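Local structure of 14 kDa fatty acid-binding protein (Schistosoma mansoni, 1VYF) at residues W10-S15 / V38-T43; D114-T119 / R129-L134. The protein binds fatty acids such as oleic and arachidonic acid inside a beta-barrel and may help to transport them. All blocks are in the same frame, centred on the assembly; numbering follows the deposited sequence.

Interaction 1: W10-S15 / V38-T43; sequences WKLSES and VTPTVT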
ATOM      1  N   TRP A  10      -8.599   3.411  -7.627  1.00 30.81           N
ATOM      2  CA  TRP A  10      -8.113   2.084  -8.011  1.00 30.05           C
ATOM      3  C   TRP A  10      -8.836   1.055  -7.158  1.00 29.49           C
ATOM      4  O   TRP A  10      -9.073   1.322  -6.006  1.00 29.47           O
ATOM      5  CB  TRP A  10      -6.588   1.977  -7.752  1.00 28.66           C
ATOM      6  CG  TRP A  10      -5.784   2.953  -8.532  1.00 28.98           C
ATOM      7  CD1 TRP A  10      -5.458   4.238  -8.162  1.00 28.32           C
ATOM      8  CD2 TRP A  10      -5.182   2.746  -9.811  1.00 29.26           C
ATOM      9  NE1 TRP A  10      -4.712   4.831  -9.147  1.00 30.74           N
ATOM     10  CE2 TRP A  10      -4.542   3.945 -10.176  1.00 29.56           C
ATOM     11  CE3 TRP A  10      -5.117   1.659 -10.693  1.00 26.76           C
ATOM     12  CZ2 TRP A  10      -3.837   4.085 -11.381  1.00 28.64           C
ATOM     13  CZ3 TRP A  10      -4.412   1.795 -11.866  1.00 26.34           C
ATOM     14  CH2 TRP A  10      -3.789   3.002 -12.206  1.00 27.39           C
ATOM     15  N   LYS A  11      -9.230  -0.085  -7.725  1.00 29.64           N
ATOM     16  CA  LYS A  11      -9.874  -1.125  -6.943  1.00 29.24           C
ATOM     17  C   LYS A  11      -9.092  -2.426  -7.115  1.00 27.73           C
ATOM     18  O   LYS A  11      -8.701  -2.801  -8.222  1.00 26.57           O
ATOM     19  CB  LYS A  11     -11.359  -1.287  -7.320  1.00 29.75           C
ATOM     20  CG  LYS A  11     -12.120  -2.309  -6.453  1.00 33.43           C
ATOM     21  CD  LYS A  11     -13.590  -2.457  -6.892  1.00 38.60           C
ATOM     22  CE  LYS A  11     -14.441  -3.108  -5.817  1.00 42.35           C
ATOM     23  NZ  LYS A  11     -15.858  -2.626  -5.897  1.00 43.60           N
ATOM     24  N   LEU A  12      -8.839  -3.092  -5.996  1.00 26.46           N
ATOM     25  CA  LEU A  12      -8.163  -4.386  -5.992  1.00 26.21           C
ATOM     26  C   LEU A  12      -8.904  -5.367  -6.862  1.00 27.70           C
ATOM     27  O   LEU A  12     -10.099  -5.567  -6.623  1.00 26.59           O
ATOM     28  CB  LEU A  12      -8.108  -5.002  -4.585  1.00 26.25           C
ATOM     29  CG  LEU A  12      -7.301  -6.315  -4.515  1.00 25.92           C
ATOM     30  CD1 LEU A  12      -5.799  -6.034  -4.619  1.00 25.84           C
ATOM     31  CD2 LEU A  12      -7.616  -6.998  -3.224  1.00 28.64           C
ATOM     32  N   SER A  13      -8.182  -5.960  -7.817  1.00 28.19           N
ATOM     33  CA  SER A  13      -8.702  -7.003  -8.742  1.00 29.86           C
ATOM     34  C   SER A  13      -8.190  -8.395  -8.497  1.00 30.09           C
ATOM     35  O   SER A  13      -8.950  -9.367  -8.667  1.00 28.91           O
ATOM     36  CB  SER A  13      -8.466  -6.620 -10.214  1.00 30.45           C
ATOM     37  OG  SER A  13      -7.096  -6.456 -10.560  1.00 36.28           O
ATOM     38  N   GLU A  14      -6.918  -8.520  -8.094  1.00 28.52           N
ATOM     39  CA  GLU A  14      -6.308  -9.816  -7.819  1.00 28.81           C
ATOM     40  C   GLU A  14      -5.234  -9.746  -6.755  1.00 28.22           C
ATOM     41  O   GLU A  14      -4.470  -8.768  -6.696  1.00 26.95           O
ATOM     42  CB  GLU A  14      -5.600 -10.401  -9.033  1.00 29.11           C
ATOM     43  CG  GLU A  14      -6.240 -10.233 -10.373  1.00 32.24           C
ATOM     44  CD  GLU A  14      -5.246 -10.623 -11.433  1.00 36.03           C
ATOM     45  OE1 GLU A  14      -4.433  -9.768 -11.857  1.00 36.63           O
ATOM     46  OE2 GLU A  14      -5.226 -11.826 -11.754  1.00 38.39           O
ATOM     47  N   SER A  15      -5.116 -10.830  -6.001  1.00 26.91           N
ATOM     48  CA  SER A  15      -4.127 -10.938  -4.954  1.00 27.22           C
ATOM     49  C   SER A  15      -3.447 -12.314  -5.028  1.00 27.08           C
ATOM     50  O   SER A  15      -4.127 -13.334  -5.090  1.00 27.64           O
ATOM     51  CB  SER A  15      -4.809 -10.776  -3.615  1.00 27.40           C
ATOM     52  OG  SER A  15      -3.853 -10.671  -2.606  1.00 27.38           O
ATOM     53  N   VAL A  38     -11.494  -8.830   1.692  1.00 36.63           N
ATOM     54  CA  VAL A  38     -11.944  -7.497   1.268  1.00 36.39           C
ATOM     55  C   VAL A  38     -11.169  -7.028   0.058  1.00 35.13           C
ATOM     56  O   VAL A  38      -9.998  -7.362  -0.128  1.00 33.08           O
ATOM     57  CB  VAL A  38     -11.836  -6.383   2.357  1.00 36.78           C
ATOM     58  CG1 VAL A  38     -12.783  -6.660   3.494  1.00 39.15           C
ATOM     59  CG2 VAL A  38     -10.388  -6.189   2.834  1.00 37.65           C
ATOM     60  N   THR A  39     -11.850  -6.215  -0.740  1.00 35.24           N
ATOM     61  CA  THR A  39     -11.277  -5.645  -1.948  1.00 34.76           C
ATOM     62  C   THR A  39     -11.377  -4.133  -1.811  1.00 33.54           C
ATOM     63  O   THR A  39     -12.424  -3.522  -2.060  1.00 34.50           O
ATOM     64  CB  THR A  39     -12.009  -6.152  -3.191  1.00 35.81           C
ATOM     65  OG1 THR A  39     -13.405  -5.988  -3.004  1.00 37.84           O
ATOM     66  CG2 THR A  39     -11.854  -7.630  -3.325  1.00 36.93           C
ATOM     67  N   PRO A  40     -10.300  -3.514  -1.345  1.00 30.13           N
ATOM     68  CA  PRO A  40     -10.319  -2.083  -1.114  1.00 28.86           C
ATOM     69  C   PRO A  40     -10.295  -1.265  -2.381  1.00 27.53           C
ATOM     70  O   PRO A  40      -9.847  -1.727  -3.415  1.00 25.91           O
ATOM     71  CB  PRO A  40      -9.022  -1.853  -0.324  1.00 28.75           C
ATOM     72  CG  PRO A  40      -8.659  -3.153   0.140  1.00 30.34           C
ATOM     73  CD  PRO A  40      -9.007  -4.100  -0.968  1.00 31.04           C
ATOM     74  N   THR A  41     -10.759  -0.033  -2.261  1.00 28.37           N
ATOM     75  CA  THR A  41     -10.544   1.020  -3.227  1.00 29.06           C
ATOM     76  C   THR A  41      -9.532   2.041  -2.697  1.00 29.42           C
ATOM     77  O   THR A  41      -9.596   2.454  -1.559  1.00 30.68           O
ATOM     78  CB  THR A  41     -11.881   1.669  -3.520  1.00 29.04           C
ATOM     79  OG1 THR A  41     -12.666   0.753  -4.283  1.00 32.80           O
ATOM     80  CG2 THR A  41     -11.749   2.895  -4.447  1.00 30.94           C
ATOM     81  N   VAL A  42      -8.572   2.417  -3.534  1.00 30.07           N
ATOM     82  CA  VAL A  42      -7.471   3.304  -3.156  1.00 30.18           C
ATOM     83  C   VAL A  42      -7.523   4.558  -4.056  1.00 29.92           C
ATOM     84  O   VAL A  42      -7.651   4.478  -5.258  1.00 29.28           O
ATOM     85  CB  VAL A  42      -6.112   2.592  -3.229  1.00 30.97           C
ATOM     86  CG1 VAL A  42      -4.969   3.519  -2.867  1.00 30.74           C
ATOM     87  CG2 VAL A  42      -6.081   1.395  -2.283  1.00 31.95           C
ATOM     88  N   THR A  43      -7.479   5.720  -3.436  1.00 29.90           N
ATOM     89  CA  THR A  43      -7.525   6.990  -4.142  1.00 29.26           C
ATOM     90  C   THR A  43      -6.214   7.729  -3.898  1.00 29.21           C
ATOM     91  O   THR A  43      -5.795   7.892  -2.766  1.00 29.95           O
ATOM     92  CB  THR A  43      -8.716   7.834  -3.638  1.00 29.05           C
ATOM     93  OG1 THR A  43      -9.954   7.129  -3.828  1.00 28.25           O
ATOM     94  CG2 THR A  43      -8.890   9.132  -4.439  1.00 28.87           C
TER

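Interaction 2: D114-T119 / R129-L134; sequences DTMKTT and RNYKRL. With OLA (oleic acid), chain B.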
ATOM      1  N   ASP A 114      -3.728   0.854 -17.186  1.00 29.54           N
ATOM      2  CA  ASP A 114      -4.841   0.690 -16.271  1.00 30.37           C
ATOM      3  C   ASP A 114      -4.625  -0.278 -15.137  1.00 28.11           C
ATOM      4  O   ASP A 114      -5.594  -0.590 -14.452  1.00 27.36           O
ATOM      5  CB  ASP A 114      -6.110   0.322 -17.028  1.00 31.22           C
ATOM      6  CG  ASP A 114      -6.584   1.465 -17.896  1.00 35.86           C
ATOM      7  OD1 ASP A 114      -6.348   2.663 -17.541  1.00 39.31           O
ATOM      8  OD2 ASP A 114      -7.172   1.242 -18.956  1.00 39.89           O
ATOM      9  N   THR A 115      -3.380  -0.708 -14.937  1.00 26.36           N
ATOM     10  CA  THR A 115      -2.975  -1.519 -13.780  1.00 25.97           C
ATOM     11  C   THR A 115      -2.010  -0.829 -12.837  1.00 26.73           C
ATOM     12  O   THR A 115      -0.995  -0.336 -13.273  1.00 26.40           O
ATOM     13  CB  THR A 115      -2.313  -2.834 -14.293  1.00 26.71           C
ATOM     14  OG1 THR A 115      -3.241  -3.534 -15.162  1.00 25.93           O
ATOM     15  CG2 THR A 115      -2.058  -3.839 -13.177  1.00 26.24           C
ATOM     16  N   MET A 116      -2.303  -0.858 -11.536  1.00 26.22           N
ATOM     17  CA  MET A 116      -1.311  -0.565 -10.538  1.00 26.92           C
ATOM     18  C   MET A 116      -0.970  -1.883  -9.879  1.00 27.15           C
ATOM     19  O   MET A 116      -1.856  -2.558  -9.333  1.00 25.69           O
ATOM     20  CB  MET A 116      -1.816   0.436  -9.493  1.00 27.01           C
ATOM     21  CG  MET A 116      -0.785   0.657  -8.367  1.00 28.21           C
ATOM     22  SD  MET A 116      -1.257   1.912  -7.253  1.00 30.67           S
ATOM     23  CE  MET A 116      -2.264   0.963  -6.163  1.00 33.89           C
ATOM     24  N   LYS A 117       0.291  -2.265 -10.013  1.00 26.08           N
ATOM     25  CA  LYS A 117       0.800  -3.492  -9.436  1.00 27.04           C
ATOM     26  C   LYS A 117       1.421  -3.127  -8.125  1.00 27.30           C
ATOM     27  O   LYS A 117       2.302  -2.288  -8.083  1.00 26.37           O
ATOM     28  CB  LYS A 117       1.836  -4.130 -10.340  1.00 27.52           C
ATOM     29  CG  LYS A 117       2.448  -5.395  -9.709  1.00 29.38           C
ATOM     30  CD  LYS A 117       3.350  -6.186 -10.627  1.00 34.75           C
ATOM     31  CE  LYS A 117       4.499  -5.392 -11.164  1.00 36.48           C
ATOM     32  NZ  LYS A 117       5.274  -6.198 -12.149  1.00 41.05           N
ATOM     33  N   THR A 118       1.002  -3.781  -7.063  1.00 27.37           N
ATOM     34  CA  THR A 118       1.575  -3.508  -5.720  1.00 27.53           C
ATOM     35  C   THR A 118       2.343  -4.751  -5.259  1.00 27.45           C
ATOM     36  O   THR A 118       1.725  -5.799  -5.049  1.00 26.63           O
ATOM     37  CB  THR A 118       0.429  -3.180  -4.761  1.00 27.12           C
ATOM     38  OG1 THR A 118      -0.212  -1.967  -5.196  1.00 27.00           O
ATOM     39  CG2 THR A 118       0.909  -2.891  -3.327  1.00 28.65           C
ATOM     40  N   THR A 119       3.673  -4.665  -5.137  1.00 27.58           N
ATOM     41  CA  THR A 119       4.466  -5.813  -4.693  1.00 26.86           C
ATOM     42  C   THR A 119       4.784  -5.612  -3.230  1.00 28.07           C
ATOM     43  O   THR A 119       5.291  -4.562  -2.862  1.00 27.68           O
ATOM     44  CB  THR A 119       5.710  -5.938  -5.550  1.00 27.87           C
ATOM     45  OG1 THR A 119       5.338  -6.156  -6.917  1.00 28.67           O
ATOM     46  CG2 THR A 119       6.519  -7.154  -5.192  1.00 28.20           C
ATOM     47  N   ARG A 129      -0.286  -7.767  -5.620  1.00 26.73           N
ATOM     48  CA  ARG A 129      -1.679  -7.369  -5.674  1.00 26.59           C
ATOM     49  C   ARG A 129      -1.902  -6.362  -6.788  1.00 26.88           C
ATOM     50  O   ARG A 129      -1.287  -5.300  -6.820  1.00 24.79           O
ATOM     51  CB  ARG A 129      -2.100  -6.773  -4.343  1.00 26.14           C
ATOM     52  CG  ARG A 129      -2.130  -7.808  -3.240  1.00 28.51           C
ATOM     53  CD  ARG A 129      -1.925  -7.230  -1.867  1.00 28.01           C
ATOM     54  NE  ARG A 129      -3.021  -6.389  -1.398  1.00 29.32           N
ATOM     55  CZ  ARG A 129      -4.212  -6.843  -1.027  1.00 29.54           C
ATOM     56  NH1 ARG A 129      -5.104  -5.992  -0.581  1.00 30.79           N
ATOM     57  NH2 ARG A 129      -4.505  -8.149  -1.055  1.00 29.00           N
ATOM     58  N   ASN A 130      -2.772  -6.729  -7.723  1.00 25.11           N
ATOM     59  CA  ASN A 130      -3.084  -5.896  -8.884  1.00 26.34           C
ATOM     60  C   ASN A 130      -4.361  -5.102  -8.628  1.00 26.46           C
ATOM     61  O   ASN A 130      -5.368  -5.648  -8.174  1.00 27.83           O
ATOM     62  CB  ASN A 130      -3.282  -6.770 -10.141  1.00 26.27           C
ATOM     63  CG  ASN A 130      -1.969  -7.209 -10.763  1.00 30.00           C
ATOM     64  OD1 ASN A 130      -0.917  -6.552 -10.606  1.00 28.36           O
ATOM     65  ND2 ASN A 130      -1.993  -8.369 -11.401  1.00 33.58           N
ATOM     66  N   TYR A 131      -4.316  -3.815  -8.939  1.00 26.64           N
ATOM     67  CA  TYR A 131      -5.461  -2.916  -8.856  1.00 25.37           C
ATOM     68  C   TYR A 131      -5.777  -2.417 -10.265  1.00 26.86           C
ATOM     69  O   TYR A 131      -4.877  -2.192 -11.051  1.00 25.19           O
ATOM     70  CB  TYR A 131      -5.113  -1.689  -7.998  1.00 25.73           C
ATOM     71  CG  TYR A 131      -4.954  -1.960  -6.531  1.00 23.20           C
ATOM     72  CD1 TYR A 131      -3.816  -2.643  -6.044  1.00 24.97           C
ATOM     73  CD2 TYR A 131      -5.938  -1.555  -5.610  1.00 24.66           C
ATOM     74  CE1 TYR A 131      -3.640  -2.862  -4.678  1.00 26.92           C
ATOM     75  CE2 TYR A 131      -5.783  -1.805  -4.228  1.00 23.80           C
ATOM     76  CZ  TYR A 131      -4.654  -2.460  -3.778  1.00 24.90           C
ATOM     77  OH  TYR A 131      -4.550  -2.660  -2.431  1.00 25.63           O
ATOM     78  N   LYS A 132      -7.067  -2.290 -10.580  1.00 27.20           N
ATOM     79  CA  LYS A 132      -7.542  -1.699 -11.823  1.00 27.37           C
ATOM     80  C   LYS A 132      -7.966  -0.283 -11.569  1.00 27.59           C
ATOM     81  O   LYS A 132      -8.568   0.044 -10.537  1.00 27.63           O
ATOM     82  CB  LYS A 132      -8.728  -2.494 -12.407  0.50 26.89           C
ATOM     83  CG  LYS A 132      -8.420  -3.970 -12.578  0.50 28.09           C
ATOM     84  CD  LYS A 132      -9.396  -4.695 -13.544  0.50 29.11           C
ATOM     85  CE  LYS A 132     -10.748  -4.963 -12.918  0.50 30.54           C
ATOM     86  NZ  LYS A 132     -11.891  -4.639 -13.858  0.50 32.38           N
ATOM     87  N   ARG A 133      -7.683   0.573 -12.532  1.00 29.54           N
ATOM     88  CA  ARG A 133      -8.056   1.989 -12.453  1.00 30.93           C
ATOM     89  C   ARG A 133      -9.584   2.078 -12.642  1.00 33.01           C
ATOM     90  O   ARG A 133     -10.130   1.475 -13.548  1.00 34.16           O
ATOM     91  CB  ARG A 133      -7.317   2.763 -13.559  1.00 30.98           C
ATOM     92  CG  ARG A 133      -7.651   4.226 -13.670  1.00 32.69           C
ATOM     93  CD  ARG A 133      -7.111   4.851 -14.955  1.00 34.13           C
ATOM     94  NE  ARG A 133      -5.669   4.703 -15.126  1.00 33.64           N
ATOM     95  CZ  ARG A 133      -4.751   5.504 -14.577  1.00 35.55           C
ATOM     96  NH1 ARG A 133      -5.113   6.486 -13.758  1.00 35.03           N
ATOM     97  NH2 ARG A 133      -3.452   5.312 -14.821  1.00 34.35           N
ATOM     98  N   LEU A 134     -10.254   2.824 -11.789  1.00 34.70           N
ATOM     99  CA  LEU A 134     -11.682   3.022 -11.913  1.00 37.42           C
ATOM    100  C   LEU A 134     -12.062   4.195 -12.835  1.00 39.82           C
ATOM    101  O   LEU A 134     -11.329   5.184 -12.997  1.00 39.84           O
ATOM    102  CB  LEU A 134     -12.338   3.217 -10.548  1.00 37.48           C
ATOM    103  CG  LEU A 134     -12.381   2.003  -9.632  1.00 36.99           C
ATOM    104  CD1 LEU A 134     -12.903   2.413  -8.290  1.00 36.60           C
ATOM    105  CD2 LEU A 134     -13.252   0.864 -10.167  1.00 38.80           C
TER
HETATM  106  C1  OLA B1134      -1.765  -3.043  -0.642  0.50 41.39           C
HETATM  107  O1  OLA B1134      -1.803  -1.838  -0.839  0.50 39.33           O
HETATM  108  O2  OLA B1134      -2.558  -3.770  -1.414  0.50 36.45           O
HETATM  109  C2  OLA B1134      -0.855  -3.775   0.345  0.50 42.79           C
HETATM  110  C3  OLA B1134      -0.449  -3.078   1.654  0.50 45.58           C
HETATM  111  C4  OLA B1134      -0.643  -3.978   2.905  0.50 46.40           C
HETATM  112  C5  OLA B1134       0.608  -4.287   3.739  0.50 45.02           C
HETATM  113  C6  OLA B1134       0.468  -5.552   4.599  0.50 44.81           C
HETATM  114  C7  OLA B1134      -0.183  -5.345   5.960  0.50 44.29           C
HETATM  115  C8  OLA B1134      -1.702  -5.487   5.929  0.50 45.94           C
HETATM  116  C9  OLA B1134      -2.202  -6.542   6.888  0.50 45.67           C
HETATM  117  C10 OLA B1134      -3.488  -6.919   6.953  0.50 47.24           C
HETATM  118  C11 OLA B1134      -4.582  -6.348   6.073  0.50 47.79           C
HETATM  119  C12 OLA B1134      -5.854  -6.036   6.865  0.50 48.58           C
HETATM  120  C13 OLA B1134      -7.072  -5.768   5.969  0.50 47.92           C
HETATM  121  C14 OLA B1134      -7.034  -4.435   5.214  0.50 50.11           C
HETATM  122  C15 OLA B1134      -6.473  -4.558   3.791  0.50 49.95           C
HETATM  123  C16 OLA B1134      -6.017  -3.201   3.242  0.50 50.39           C
HETATM  124  C17 OLA B1134      -4.548  -3.195   2.805  0.50 49.11           C
HETATM  125  C18 OLA B1134      -4.443  -3.587   1.352  0.50 47.90           C

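Interaction 1: W10-S15 / V38-T43
Trp10 and Val42 form an antiparallel hydrogen-bonded pair that joins the first two strands of the fatty acid-binding protein barrel, 8-16 and 41-47, which the two-helix lid separates in sequence. The axes of the short strands approach to 4.6 Å at 148°. Trp10 N gives a bent bond to Val42 O (2.8 Å, 130° at the hydrogen), whereas Val42 N returns a straighter one to Trp10 O at 2.7 Å. The third bond, Leu12 N to Pro40 O at 3.1 Å, is almost linear at both ends. Proline has no N-H to give, yet its carbonyl still serves the sheet just before strand 41-47 begins.

The buried face carries Trp10 and Val42. CG of Trp10 lies beside its own backbone N (chi1 -61°), and Val42 O meets the edge of the indole near CD1, in the ring plane; NE1 bonds to Phe6 O. Leu12 and Pro40 lie side by side, a flexible branched chain against a rigid ring, and Pro40 also comes near the bound oleic acid. On the outer face Lys11 suits an exposed site: its aliphatic chain runs obliquely past the threonines, with CG 3.8 Å from Thr41 OG1, and its charge is carried outward. Thr41, beta-branched and so at ease in a strand, rests its other branch, CG2, 3.5 Å from Trp10 O.

Interaction 2: D114-T119 / R129-L134
Arg129 and Thr118 open this hairpin contact as a hydrogen-bonded pair: Thr118 N reaches Arg129 O, and Arg129 N reaches Thr118 O. The side chain of Arg129 bends at chi3 (68°), and its NE gives a nearly linear bond (2.7 Å, 175°) to oleate O2, which lies in the guanidinium plane. An arginine here probably offsets the charge of a carboxylate held within the barrel. Asn130, on the outer face, lies alongside Lys117, its OD1 3.7 Å from CG of that lysine, while its ND2 bonds to Glu14. Tyr131 pairs with Met116 through two backbone bonds. Tyr131 OH donates a very short bond (2.5 Å) to oleate O2, so two donors grip that one carboxylate oxygen. Met116, flexible, lays CE over one face of the Tyr131 ring, 4.2 Å from its centroid, in a CH-pi contact offset toward the rim; Thr118 OG1 approaches Tyr131 CE1 obliquely. Lys132 returns to the exposed face beside Thr115. Arg133 N bonds to Asp114 O, and its NE makes a weak salt-bridge bond to Asp114 OD1 (3.2 Å), the two planar groups turned 72° apart; NH2 also meets Gly113 O. The hairpin sits between strands 8-16 and 104-112: Arg129 packs on Leu12 and forms a cation-pi contact with Phe18 of helix 18-24, and Thr118 touches Arg109, which also hydrogen-bonds the oleate.

The first and last strands of the barrel, 8-16 and 125-133, are neighbours, so the pairing of 8-16 with 125-133 lies between interactions 1 and 2 in one sheet, their centres about 8 Å apart. A classic beta bulge marks the seam, with Ser13 and Glu14 both facing Asn130. Each contact is partly buried, having an inner and an outer face, but the inner chemistry differs. Segments 10-15 and 38-43 contribute mainly apolar wall, whereas 129-134 brings charge and a hydroxyl to the ligand head group. Leu12 and Val42 pack against Tyr131, so interaction 1 helps frame a residue that interaction 2 supplies. Outside, lysines and threonines characterise both; interaction 2 alone adds a weak salt bridge, at the end of its strands.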